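ATP-dependent DNA helicase RecQ (Porphyromonas gingivalis, PDB 3IUO) probably couples ATP hydrolysis to unwinding of duplex DNA by 3'-5' translocation, its C-terminal domain being the part described here. Local coordinates at the interface of chains A and B. Sequence-based numbering; all coordinates share one arbitrary frame. Chains: chain A/B, ATP-dependent DNA helicase RecQ.

The interface of chains A and B. Residues chain A 58, 89-91, 113, 117, 120; chain B 89-91, 113.
B:Thr90 lies between A:Asp91 and the ring of A:Tyr58. Its hydroxyl OG1, anti to the backbone N (chi1 178°), donates to the carboxylate OD1 of A:Asp91 at 2.8 Å, on the syn side and 18° out of the carboxylate plane. Its methyl CG2 rests over one face of A:Tyr58, displaced toward the rim, 3.7 Å from the ring centroid. B:Thr89 buries 63 Å², slightly more than B:Thr90: its methyl CG2, anti to the backbone N, packs 3.8 Å from CB of A:Leu117. The B:Thr89 carbonyl O lies 3.0 Å from SE of A:Met120, a selenomethionine.

The two aspartates meet tip to tip across the two-fold, carboxylates stacked. OD2 of A:Asp91 receives the backbone N of B:Asp91 through its syn lone pair at 2.9 Å, and the reciprocal bond is equally long. A:Asp91 OD2 and B:Asp91 OD2 come 3.0 Å apart, repulsive if both are charged; a shared proton might relieve this, but the coordinates do not show protonation. Water 1 bridges the two OD1 atoms.

A:Arg113 forms the second shell. Its extended chain puts NE on the A:Asp91 carbonyl O and NH2 in a salt bridge to A:Asp91 OD1 (2.9 Å), met from above the carboxylate plane. NH1 donates to the A:Tyr58 hydroxyl OH and NH2 more obliquely (138° at H), probably fixing the ring relative to the carboxylate. In this two-fold homodimer contact each 89-91 loop meets its twin and the partner's helices 46-58 and 106-119, joining two C-terminal domains; the structure alone does not show its biological relevance.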
loop_
_atom_site.group_PDB
_atom_site.type_symbol
_atom_site.label_atom_id
_atom_site.label_comp_id
_atom_site.label_asym_id
_atom_site.label_seq_id
_atom_site.Cartn_x
_atom_site.Cartn_y
_atom_site.Cartn_z
ATOM N N TYR A 58 0.198 -3.896 10.081
ATOM C CA TYR A 58 1.299 -3.142 9.485
ATOM C C TYR A 58 2.592 -3.298 10.251
ATOM O O TYR A 58 3.672 -3.200 9.688
ATOM C CB TYR A 58 0.982 -1.650 9.368
ATOM C CG TYR A 58 -0.188 -1.292 8.482
ATOM C CD1 TYR A 58 -0.752 -2.205 7.541
ATOM C CD2 TYR A 58 -0.762 -0.035 8.578
ATOM C CE1 TYR A 58 -1.860 -1.851 6.777
ATOM C CE2 TYR A 58 -1.838 0.338 7.799
ATOM C CZ TYR A 58 -2.397 -0.576 6.903
ATOM O OH TYR A 58 -3.446 -0.167 6.159
ATOM N N THR A 89 -0.273 -4.766 -7.775
ATOM C CA THR A 89 1.079 -4.236 -7.551
ATOM C C THR A 89 1.194 -3.486 -6.239
ATOM O O THR A 89 2.178 -3.649 -5.495
ATOM C CB THR A 89 1.482 -3.346 -8.738
ATOM O OG1 THR A 89 1.484 -4.170 -9.912
ATOM C CG2 THR A 89 2.871 -2.674 -8.524
ATOM N N THR A 90 0.183 -2.690 -5.937
ATOM C CA THR A 90 0.095 -2.047 -4.615
ATOM C C THR A 90 -1.047 -2.616 -3.802
ATOM O O THR A 90 -2.084 -3.009 -4.376
ATOM C CB THR A 90 -0.066 -0.519 -4.700
ATOM O OG1 THR A 90 -0.272 0.001 -3.381
ATOM C CG2 THR A 90 -1.245 -0.097 -5.550
ATOM N N ASP A 91 -0.869 -2.671 -2.468
ATOM C CA ASP A 91 -1.941 -3.122 -1.566
ATOM C C ASP A 91 -2.934 -2.021 -1.188
ATOM O O ASP A 91 -3.884 -2.284 -0.455
ATOM C CB ASP A 91 -1.383 -3.761 -0.288
ATOM C CG ASP A 91 -0.582 -2.790 0.573
ATOM O OD1 ASP A 91 -1.138 -1.768 1.069
ATOM O OD2 ASP A 91 0.628 -3.045 0.745
ATOM N N ARG A 113 -8.169 -7.646 2.774
ATOM C CA ARG A 113 -6.836 -7.040 2.762
ATOM C C ARG A 113 -6.038 -7.346 4.009
ATOM O O ARG A 113 -4.842 -7.624 3.913
ATOM C CB ARG A 113 -6.949 -5.523 2.538
ATOM C CG ARG A 113 -5.623 -4.799 2.557
ATOM C CD ARG A 113 -5.869 -3.341 2.157
ATOM N NE ARG A 113 -4.637 -2.558 2.168
ATOM C CZ ARG A 113 -4.181 -1.895 3.224
ATOM N NH1 ARG A 113 -4.874 -1.892 4.369
ATOM N NH2 ARG A 113 -3.047 -1.231 3.148
ATOM N N LEU A 117 -2.480 -9.253 3.836
ATOM C CA LEU A 117 -1.249 -8.678 4.394
ATOM C C LEU A 117 -0.688 -9.528 5.522
ATOM O O LEU A 117 0.547 -9.695 5.643
ATOM C CB LEU A 117 -1.506 -7.253 4.864
ATOM C CG LEU A 117 -1.803 -6.214 3.782
ATOM C CD1 LEU A 117 -2.154 -4.897 4.461
ATOM C CD2 LEU A 117 -0.620 -6.020 2.793
HETATM N N MSE A 120 1.573 -12.559 4.344
HETATM C CA MSE A 120 2.958 -12.309 3.901
HETATM C C MSE A 120 4.017 -12.991 4.776
HETATM O O MSE A 120 4.000 -12.886 6.010
HETATM C CB MSE A 120 3.217 -10.814 3.825
HETATM C CG MSE A 120 2.329 -10.129 2.816
HETATM SE SE MSE A 120 2.425 -8.188 3.000
HETATM C CE MSE A 120 4.282 -7.932 2.360
ATOM N N THR B 89 5.152 -4.547 5.674
ATOM C CA THR B 89 3.944 -5.329 5.409
ATOM C C THR B 89 3.098 -4.593 4.390
ATOM O O THR B 89 2.646 -5.194 3.438
ATOM C CB THR B 89 3.182 -5.626 6.720
ATOM O OG1 THR B 89 4.014 -6.459 7.571
ATOM C CG2 THR B 89 1.857 -6.323 6.474
ATOM N N THR B 90 2.859 -3.307 4.612
ATOM C CA THR B 90 2.173 -2.496 3.597
ATOM C C THR B 90 3.175 -1.620 2.862
ATOM O O THR B 90 4.118 -1.138 3.476
ATOM C CB THR B 90 1.044 -1.609 4.187
ATOM O OG1 THR B 90 0.467 -0.830 3.133
ATOM C CG2 THR B 90 1.549 -0.680 5.273
ATOM N N ASP B 91 2.924 -1.411 1.559
ATOM C CA ASP B 91 3.755 -0.522 0.765
ATOM C C ASP B 91 3.358 0.937 0.854
ATOM O O ASP B 91 3.978 1.786 0.215
ATOM C CB ASP B 91 3.792 -0.940 -0.728
ATOM C CG ASP B 91 2.395 -0.885 -1.387
ATOM O OD1 ASP B 91 1.798 0.209 -1.489
ATOM O OD2 ASP B 91 1.902 -1.960 -1.783
ATOM N N ARG B 113 10.122 3.509 -3.770
ATOM C CA ARG B 113 8.883 2.723 -3.726
ATOM C C ARG B 113 8.490 2.295 -5.161
ATOM O O ARG B 113 8.064 1.163 -5.361
ATOM C CB ARG B 113 7.792 3.563 -3.069
ATOM C CG ARG B 113 6.428 2.875 -2.973
ATOM C CD ARG B 113 5.439 3.702 -2.195
ATOM N NE ARG B 113 4.108 3.065 -2.195
ATOM C CZ ARG B 113 3.186 3.299 -3.114
ATOM N NH1 ARG B 113 3.445 4.134 -4.119
ATOM N NH2 ARG B 113 2.024 2.668 -3.047
HETATM O O HOH W 1 -0.553 0.818 0.085
HETATM O O HOH W 2 -1.877 1.214 3.977
HETATM O O HOH W 3 2.091 -4.993 0.319
#